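Local coordinates for protein tRNA (guanine-N(1)-)-methyltransferase (Aquifex aeolicus, PDB 1OY5) that probably methylates guanosine-37 of various tRNAs at N1, using S-adenosyl-L-methionine as methyl donor and working as a homodimer, at residues 19-24 with 149-154; 27-32 with 158-163; 110-115 with 144-149. All blocks are in the same frame, centred on the assembly; numbering follows the deposited sequence.

Interaction 1. Residues 19-24 with 149-154; sequences SCYSEY and VIDAVS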
loop_
_atom_site.group_PDB
_atom_site.type_symbol
_atom_site.label_atom_id
_atom_site.label_comp_id
_atom_site.label_asym_id
_atom_site.label_seq_id
_atom_site.Cartn_x
_atom_site.Cartn_y
_atom_site.Cartn_z
ATOM N N SER A 19 -10.546 8.792 6.034
ATOM C CA SER A 19 -11.399 8.763 7.188
ATOM C C SER A 19 -11.929 7.339 7.294
ATOM O O SER A 19 -12.014 6.808 8.377
ATOM C CB SER A 19 -12.507 9.837 7.111
ATOM O OG SER A 19 -13.720 9.302 6.605
ATOM N N CYS A 20 -12.224 6.678 6.189
ATOM C CA CYS A 20 -12.713 5.312 6.289
ATOM C C CYS A 20 -11.691 4.281 6.807
ATOM O O CYS A 20 -12.066 3.292 7.424
ATOM C CB CYS A 20 -13.289 4.843 4.975
ATOM S SG CYS A 20 -13.847 3.138 5.110
ATOM N N TYR A 21 -10.401 4.509 6.611
ATOM C CA TYR A 21 -9.395 3.530 7.055
ATOM C C TYR A 21 -9.145 3.718 8.523
ATOM O O TYR A 21 -8.751 2.791 9.180
ATOM C CB TYR A 21 -8.083 3.658 6.273
ATOM C CG TYR A 21 -7.076 2.544 6.574
ATOM C CD1 TYR A 21 -6.170 2.676 7.604
ATOM C CD2 TYR A 21 -7.054 1.361 5.836
ATOM C CE1 TYR A 21 -5.297 1.712 7.900
ATOM C CE2 TYR A 21 -6.185 0.378 6.119
ATOM C CZ TYR A 21 -5.291 0.550 7.166
ATOM O OH TYR A 21 -4.378 -0.438 7.519
ATOM N N SER A 22 -9.370 4.936 9.031
ATOM C CA SER A 22 -9.136 5.266 10.449
ATOM C C SER A 22 -10.171 4.765 11.422
ATOM O O SER A 22 -10.044 4.981 12.604
ATOM C CB SER A 22 -9.076 6.759 10.606
ATOM O OG SER A 22 -7.978 7.224 9.868
ATOM N N GLU A 23 -11.203 4.115 10.926
ATOM C CA GLU A 23 -12.262 3.659 11.766
ATOM C C GLU A 23 -12.073 2.254 12.186
ATOM O O GLU A 23 -12.887 1.748 12.943
ATOM C CB GLU A 23 -13.589 3.828 11.069
ATOM C CG GLU A 23 -14.105 5.231 11.321
ATOM C CD GLU A 23 -15.290 5.578 10.462
ATOM O OE1 GLU A 23 -15.922 4.614 9.968
ATOM O OE2 GLU A 23 -15.585 6.804 10.288
ATOM N N TYR A 24 -11.004 1.619 11.727
ATOM C CA TYR A 24 -10.782 0.206 12.051
ATOM C C TYR A 24 -9.356 -0.110 12.374
ATOM O O TYR A 24 -8.454 0.689 12.135
ATOM C CB TYR A 24 -11.213 -0.688 10.874
ATOM C CG TYR A 24 -12.567 -0.363 10.345
ATOM C CD1 TYR A 24 -12.714 0.561 9.341
ATOM C CD2 TYR A 24 -13.694 -0.949 10.871
ATOM C CE1 TYR A 24 -13.945 0.880 8.839
ATOM C CE2 TYR A 24 -14.956 -0.634 10.380
ATOM C CZ TYR A 24 -15.070 0.297 9.371
ATOM O OH TYR A 24 -16.307 0.654 8.869
ATOM N N VAL A 149 1.771 4.270 5.449
ATOM C CA VAL A 149 2.592 5.047 6.355
ATOM C C VAL A 149 1.889 5.273 7.736
ATOM O O VAL A 149 2.504 5.108 8.784
ATOM C CB VAL A 149 2.973 6.387 5.721
ATOM C CG1 VAL A 149 3.615 7.279 6.733
ATOM C CG2 VAL A 149 3.915 6.191 4.557
ATOM N N ILE A 150 0.607 5.665 7.706
ATOM C CA ILE A 150 -0.154 5.892 8.929
ATOM C C ILE A 150 -0.258 4.606 9.750
ATOM O O ILE A 150 -0.127 4.617 10.968
ATOM C CB ILE A 150 -1.547 6.426 8.583
ATOM C CG1 ILE A 150 -1.443 7.846 8.006
ATOM C CG2 ILE A 150 -2.388 6.522 9.820
ATOM C CD1 ILE A 150 -2.744 8.454 7.558
ATOM N N ASP A 151 -0.490 3.493 9.045
ATOM C CA ASP A 151 -0.619 2.176 9.654
ATOM C C ASP A 151 0.684 1.736 10.299
ATOM O O ASP A 151 0.705 1.351 11.446
ATOM C CB ASP A 151 -1.047 1.158 8.594
ATOM C CG ASP A 151 -1.454 -0.172 9.183
ATOM O OD1 ASP A 151 -0.579 -1.025 9.410
ATOM O OD2 ASP A 151 -2.637 -0.499 9.395
ATOM N N ALA A 152 1.770 1.788 9.541
ATOM C CA ALA A 152 3.069 1.315 10.010
ATOM C C ALA A 152 3.549 2.064 11.244
ATOM O O ALA A 152 4.018 1.461 12.213
ATOM C CB ALA A 152 4.119 1.414 8.884
ATOM N N VAL A 153 3.453 3.377 11.169
ATOM C CA VAL A 153 3.857 4.267 12.231
ATOM C C VAL A 153 3.028 4.065 13.507
ATOM O O VAL A 153 3.578 3.939 14.610
ATOM C CB VAL A 153 3.764 5.717 11.767
ATOM C CG1 VAL A 153 3.885 6.637 12.931
ATOM C CG2 VAL A 153 4.869 6.010 10.747
ATOM N N SER A 154 1.718 3.973 13.337
ATOM C CA SER A 154 0.793 3.834 14.449
ATOM C C SER A 154 1.038 2.588 15.222
ATOM O O SER A 154 0.936 2.605 16.443
ATOM C CB SER A 154 -0.651 3.814 13.965
ATOM O OG SER A 154 -1.089 5.100 13.549
#
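Y21 and D151 meet in the SPOUT methyltransferase fold of this TrmD protein, where the C-terminal end of helix 15-21 faces helix 143-155 and the second subunit lies close by. The pair is the one residue contact between the two segments, and it is polar: the phenol OH of Y21 gives a hydrogen bond to the carboxylate of D151, with Y21 OH and D151 OD2 2.6 Å apart. The CB of each residue is directed at the other segment, and both side chains have CG anti to the backbone N, which extends each of them toward the other helix. The two side chains lie roughly perpendicular to one another. The acceptor lies at the edge of the tyrosine ring, near its plane, whereas the hydroxyl comes to D151 OD2 from above the carboxylate plane, 47° out of it, and ring and carboxylate are turned 68° against each other. The other carboxylate oxygen, OD1, accepts the backbone N-H of S140 of the second subunit, so the buried acid is gripped from its own chain and from the partner. Such donors would be expected to stabilise its negative charge.

Apolar packing surrounds the pair. I150 packs on F8 and V10 of strand 6-12, V38 of strand 36-42 and V27 of helix 25-33. The Y21 side chain also packs on V27 and on I144 of the second subunit, while D151 lies against L139 of that subunit, part of its probable S-adenosyl-L-methionine site.

Within helix 143-155, the hydroxyl of S154 folds back onto the preceding turn. The carbonyl oxygen of I150 thereby accepts two donors from one residue: S154 OG, 2.8 Å from I150 O, and S154 N, which approach from opposite faces of the carbonyl plane.

Interaction 2. Residues 27-32 with 158-163; sequences VKQAIK and PGVLSE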
loop_
_atom_site.group_PDB
_atom_site.type_symbol
_atom_site.label_atom_id
_atom_site.label_comp_id
_atom_site.label_asym_id
_atom_site.label_seq_id
_atom_site.Cartn_x
_atom_site.Cartn_y
_atom_site.Cartn_z
ATOM N N VAL A 27 -5.224 1.676 13.632
ATOM C CA VAL A 27 -5.267 3.121 13.504
ATOM C C VAL A 27 -6.368 3.634 14.408
ATOM O O VAL A 27 -6.205 4.643 15.079
ATOM C CB VAL A 27 -5.447 3.603 12.058
ATOM C CG1 VAL A 27 -5.799 5.100 12.020
ATOM C CG2 VAL A 27 -4.185 3.372 11.310
ATOM N N LYS A 28 -7.477 2.916 14.457
ATOM C CA LYS A 28 -8.590 3.326 15.295
ATOM C C LYS A 28 -8.231 3.209 16.773
ATOM O O LYS A 28 -8.576 4.048 17.566
ATOM C CB LYS A 28 -9.810 2.500 14.966
ATOM C CG LYS A 28 -11.008 2.768 15.803
ATOM C CD LYS A 28 -11.921 1.484 15.778
ATOM C CE LYS A 28 -13.077 1.550 16.777
ATOM N NZ LYS A 28 -13.529 0.180 17.177
ATOM N N GLN A 29 -7.523 2.160 17.120
ATOM C CA GLN A 29 -7.052 1.938 18.464
ATOM C C GLN A 29 -6.119 3.084 18.870
ATOM O O GLN A 29 -6.307 3.719 19.916
ATOM C CB GLN A 29 -6.300 0.621 18.469
ATOM C CG GLN A 29 -5.863 0.140 19.769
ATOM C CD GLN A 29 -5.475 -1.303 19.683
ATOM O OE1 GLN A 29 -6.178 -2.095 19.028
ATOM N NE2 GLN A 29 -4.358 -1.675 20.342
ATOM N N ALA A 30 -5.131 3.381 18.031
ATOM C CA ALA A 30 -4.238 4.492 18.308
ATOM C C ALA A 30 -5.037 5.796 18.527
ATOM O O ALA A 30 -4.735 6.598 19.440
ATOM C CB ALA A 30 -3.250 4.663 17.185
ATOM N N ILE A 31 -6.041 6.010 17.679
ATOM C CA ILE A 31 -6.835 7.207 17.770
ATOM C C ILE A 31 -7.645 7.115 19.059
ATOM O O ILE A 31 -7.711 8.053 19.841
ATOM C CB ILE A 31 -7.731 7.403 16.528
ATOM C CG1 ILE A 31 -6.918 7.946 15.363
ATOM C CG2 ILE A 31 -8.849 8.393 16.773
ATOM C CD1 ILE A 31 -7.665 7.724 14.000
ATOM N N LYS A 32 -8.222 5.961 19.288
ATOM C CA LYS A 32 -8.971 5.743 20.491
ATOM C C LYS A 32 -8.158 6.068 21.755
ATOM O O LYS A 32 -8.626 6.781 22.614
ATOM C CB LYS A 32 -9.445 4.307 20.541
ATOM C CG LYS A 32 -10.956 4.177 20.561
ATOM C CD LYS A 32 -11.513 4.339 22.002
ATOM C CE LYS A 32 -13.033 4.601 22.018
ATOM N NZ LYS A 32 -13.342 6.067 22.236
ATOM N N PRO A 158 4.338 3.575 21.139
ATOM C CA PRO A 158 4.165 3.025 22.479
ATOM C C PRO A 158 2.741 3.273 22.987
ATOM O O PRO A 158 2.223 4.375 22.829
ATOM C CB PRO A 158 5.214 3.791 23.295
ATOM C CG PRO A 158 5.453 4.988 22.573
ATOM C CD PRO A 158 5.341 4.651 21.118
ATOM N N GLY A 159 2.114 2.250 23.556
ATOM C CA GLY A 159 0.760 2.362 24.064
ATOM C C GLY A 159 -0.318 1.803 23.127
ATOM O O GLY A 159 -1.483 1.698 23.511
ATOM N N VAL A 160 0.063 1.414 21.909
ATOM C CA VAL A 160 -0.906 0.989 20.898
ATOM C C VAL A 160 -1.031 -0.533 20.846
ATOM O O VAL A 160 -2.109 -1.090 21.084
ATOM C CB VAL A 160 -0.525 1.529 19.495
ATOM C CG1 VAL A 160 -1.558 1.110 18.463
ATOM C CG2 VAL A 160 -0.355 3.045 19.513
ATOM N N LEU A 161 0.074 -1.191 20.492
ATOM C CA LEU A 161 0.174 -2.658 20.495
ATOM C C LEU A 161 0.638 -3.102 21.887
ATOM O O LEU A 161 1.750 -2.759 22.303
ATOM C CB LEU A 161 1.229 -3.147 19.489
ATOM C CG LEU A 161 0.878 -3.221 18.012
ATOM C CD1 LEU A 161 2.083 -3.644 17.192
ATOM C CD2 LEU A 161 -0.247 -4.199 17.834
ATOM N N SER A 162 -0.216 -3.846 22.598
ATOM C CA SER A 162 0.114 -4.491 23.898
ATOM C C SER A 162 1.362 -5.400 24.028
ATOM O O SER A 162 1.235 -6.548 24.475
ATOM C CB SER A 162 -1.048 -5.392 24.316
ATOM O OG SER A 162 -2.314 -4.779 24.127
ATOM N N GLU A 163 2.525 -4.870 23.634
ATOM C CA GLU A 163 3.928 -5.373 23.859
ATOM C C GLU A 163 4.775 -6.184 22.893
ATOM O O GLU A 163 5.275 -7.237 23.270
ATOM C CB GLU A 163 4.228 -5.962 25.259
ATOM C CG GLU A 163 5.708 -5.829 25.739
ATOM C CD GLU A 163 6.807 -5.585 24.684
ATOM O OE1 GLU A 163 6.782 -6.150 23.571
ATOM O OE2 GLU A 163 7.764 -4.838 25.003
#
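Q29 and A30 meet V160 where helix 25-33 passes the loop that follows helix 143-155, a small example of a helix meeting an irregular segment through one polar and one apolar contact. Q29 stretches out from the helix, CG anti to the backbone N (chi1 -174°) and the chain extended beyond it, and this carries its amide to the loop backbone. There NE2 of Q29 donates to the carbonyl O of V160. Q29 NE2 and V160 O are modelled only 2.4 Å apart, too short to trust at 2.6 Å resolution, so the details of this bent bond (123° at the hydrogen) are doubtful.

One residue further along, A30 supplies the apolar half. Its CB lies 4.1 Å from both V160 CG1 and V160 CG2, so the methyl is met by the two branches of the valine together. The backbones come close here too, with A30 CA and V160 CA 5.5 Å apart.

In the next shell, K33 follows on the same helix, and its NZ bonds to the carbonyl oxygens of both G159 and V160. If the Q29 bond is real, two side chains of helix 25-33 share the V160 oxygen. K35 also touches V160, while L161 rests on R155 at the end of helix 143-155. Helix 25-33 itself packs A30 and I31 against strand 36-42, an outermost strand of the parallel sheet within this chain, and V27 against I150 of helix 143-155.

Interaction 3. Residues 110-115 with 144-149; sequences IMIICG and IVALAV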
loop_
_atom_site.group_PDB
_atom_site.type_symbol
_atom_site.label_atom_id
_atom_site.label_comp_id
_atom_site.label_asym_id
_atom_site.label_seq_id
_atom_site.Cartn_x
_atom_site.Cartn_y
_atom_site.Cartn_z
ATOM N N ILE A 110 3.125 15.347 10.927
ATOM C CA ILE A 110 3.455 14.866 9.600
ATOM C C ILE A 110 2.318 15.212 8.674
ATOM O O ILE A 110 1.158 15.026 8.996
ATOM C CB ILE A 110 3.698 13.369 9.635
ATOM C CG1 ILE A 110 4.835 13.065 10.583
ATOM C CG2 ILE A 110 4.049 12.877 8.294
ATOM C CD1 ILE A 110 5.092 11.641 10.790
ATOM N N MET A 111 2.676 15.782 7.538
ATOM C CA MET A 111 1.737 16.102 6.503
ATOM C C MET A 111 2.168 15.247 5.339
ATOM O O MET A 111 3.357 15.224 4.999
ATOM C CB MET A 111 1.819 17.580 6.146
ATOM C CG MET A 111 1.217 17.930 4.790
ATOM S SD MET A 111 1.222 19.667 4.398
ATOM C CE MET A 111 -0.024 20.138 5.221
ATOM N N ILE A 112 1.226 14.536 4.743
ATOM C CA ILE A 112 1.493 13.676 3.609
ATOM C C ILE A 112 0.689 14.184 2.438
ATOM O O ILE A 112 -0.521 14.231 2.488
ATOM C CB ILE A 112 1.073 12.252 3.913
ATOM C CG1 ILE A 112 1.813 11.713 5.122
ATOM C CG2 ILE A 112 1.340 11.373 2.721
ATOM C CD1 ILE A 112 1.238 10.388 5.593
ATOM N N ILE A 113 1.380 14.573 1.381
ATOM C CA ILE A 113 0.745 15.098 0.192
ATOM C C ILE A 113 0.526 13.909 -0.727
ATOM O O ILE A 113 1.504 13.328 -1.166
ATOM C CB ILE A 113 1.668 16.121 -0.501
ATOM C CG1 ILE A 113 1.975 17.290 0.433
ATOM C CG2 ILE A 113 1.005 16.675 -1.747
ATOM C CD1 ILE A 113 2.931 18.266 -0.093
ATOM N N CYS A 114 -0.744 13.568 -1.019
ATOM C CA CYS A 114 -1.048 12.415 -1.832
ATOM C C CYS A 114 -1.007 12.780 -3.306
ATOM O O CYS A 114 -1.775 13.563 -3.756
ATOM C CB CYS A 114 -2.399 11.804 -1.451
ATOM S SG CYS A 114 -2.504 11.151 0.224
ATOM N N GLY A 115 -0.084 12.209 -4.060
ATOM C CA GLY A 115 -0.005 12.486 -5.483
ATOM C C GLY A 115 -1.190 11.941 -6.285
ATOM O O GLY A 115 -2.028 11.144 -5.780
ATOM N N ILE A 144 -3.115 5.190 -0.887
ATOM C CA ILE A 144 -2.733 3.885 -0.371
ATOM C C ILE A 144 -1.366 3.893 0.334
ATOM O O ILE A 144 -1.126 3.117 1.256
ATOM C CB ILE A 144 -2.723 2.878 -1.570
ATOM C CG1 ILE A 144 -4.147 2.463 -1.907
ATOM C CG2 ILE A 144 -1.946 1.674 -1.266
ATOM C CD1 ILE A 144 -4.265 1.778 -3.273
ATOM N N VAL A 145 -0.477 4.771 -0.097
ATOM C CA VAL A 145 0.852 4.839 0.466
ATOM C C VAL A 145 0.787 5.643 1.725
ATOM O O VAL A 145 1.503 5.376 2.709
ATOM C CB VAL A 145 1.866 5.410 -0.520
ATOM C CG1 VAL A 145 3.166 5.737 0.173
ATOM C CG2 VAL A 145 2.109 4.380 -1.659
ATOM N N ALA A 146 -0.109 6.605 1.717
ATOM C CA ALA A 146 -0.311 7.417 2.908
ATOM C C ALA A 146 -0.845 6.532 4.015
ATOM O O ALA A 146 -0.403 6.639 5.173
ATOM C CB ALA A 146 -1.288 8.563 2.624
ATOM N N LEU A 147 -1.795 5.665 3.676
ATOM C CA LEU A 147 -2.421 4.837 4.687
ATOM C C LEU A 147 -1.378 3.845 5.249
ATOM O O LEU A 147 -1.240 3.680 6.473
ATOM C CB LEU A 147 -3.657 4.154 4.139
ATOM C CG LEU A 147 -4.887 5.011 3.765
ATOM C CD1 LEU A 147 -5.952 4.123 3.133
ATOM C CD2 LEU A 147 -5.476 5.701 4.950
ATOM N N ALA A 148 -0.604 3.237 4.352
ATOM C CA ALA A 148 0.445 2.349 4.778
ATOM C C ALA A 148 1.330 3.072 5.793
ATOM O O ALA A 148 1.574 2.583 6.880
ATOM C CB ALA A 148 1.250 1.928 3.604
ATOM N N VAL A 149 1.771 4.270 5.449
ATOM C CA VAL A 149 2.592 5.047 6.355
ATOM C C VAL A 149 1.889 5.273 7.736
ATOM O O VAL A 149 2.504 5.108 8.784
ATOM C CB VAL A 149 2.973 6.387 5.721
ATOM C CG1 VAL A 149 3.615 7.279 6.733
ATOM C CG2 VAL A 149 3.915 6.191 4.557
#
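The parallel sheet at the centre of the methyltransferase domain packs here against helix 143-155 through strand 109-114, whose end leads into G115, a predicted S-adenosyl-L-methionine-binding residue. A146 sits in the middle of the contact, its methyl directed at the strand. CB of A146 is 3.8 Å from I112 CG2 and 3.7 Å from C114 SG, so this one small side chain is touched by two residues of the same strand. The branching of I112 splits its work. CG2 meets the alanine, while CG1 lies anti to the carbonyl carbon (chi1 -59°) and carries I112 CD1 to V149 CG1, 4.1 Å away; these two side chains lie alongside each other, running in opposite senses.

Strand and helix run nearly antiparallel, at 157°, and their axes approach to 8.8 Å, with I112 and A146 the residues nearest in backbone. All four touching residues are buried. I113 points the other way, onto I70 of helix 67-81, so the strand is covered on its second face as well. Such layering of helices on a parallel sheet is general to alpha/beta proteins; in the SPOUT family the cofactor site is made by a deep trefoil knot.

How the interactions relate
Helix 143-155 joins interactions 1 and 3, which share V149 and touch where Y21 CB packs on L147 CD2. Both are buried and border the second subunit, yet their chemistry differs: interaction 3 is wholly apolar, as suits a helix lying on the central sheet, whereas interaction 1 places a polar pair at the dimer seam. Interaction 2 is farther from the centre of the chain and only partly buried, and it joins a helix to a loop through an amide-to-carbonyl bond of doubtful geometry and an alanine-valine contact. It touches interaction 1, with V160 against S154, but not interaction 3. Helices 15-21 and 25-33, consecutive in the chain, thus meet successive parts of the chain from helix 143-155 onward.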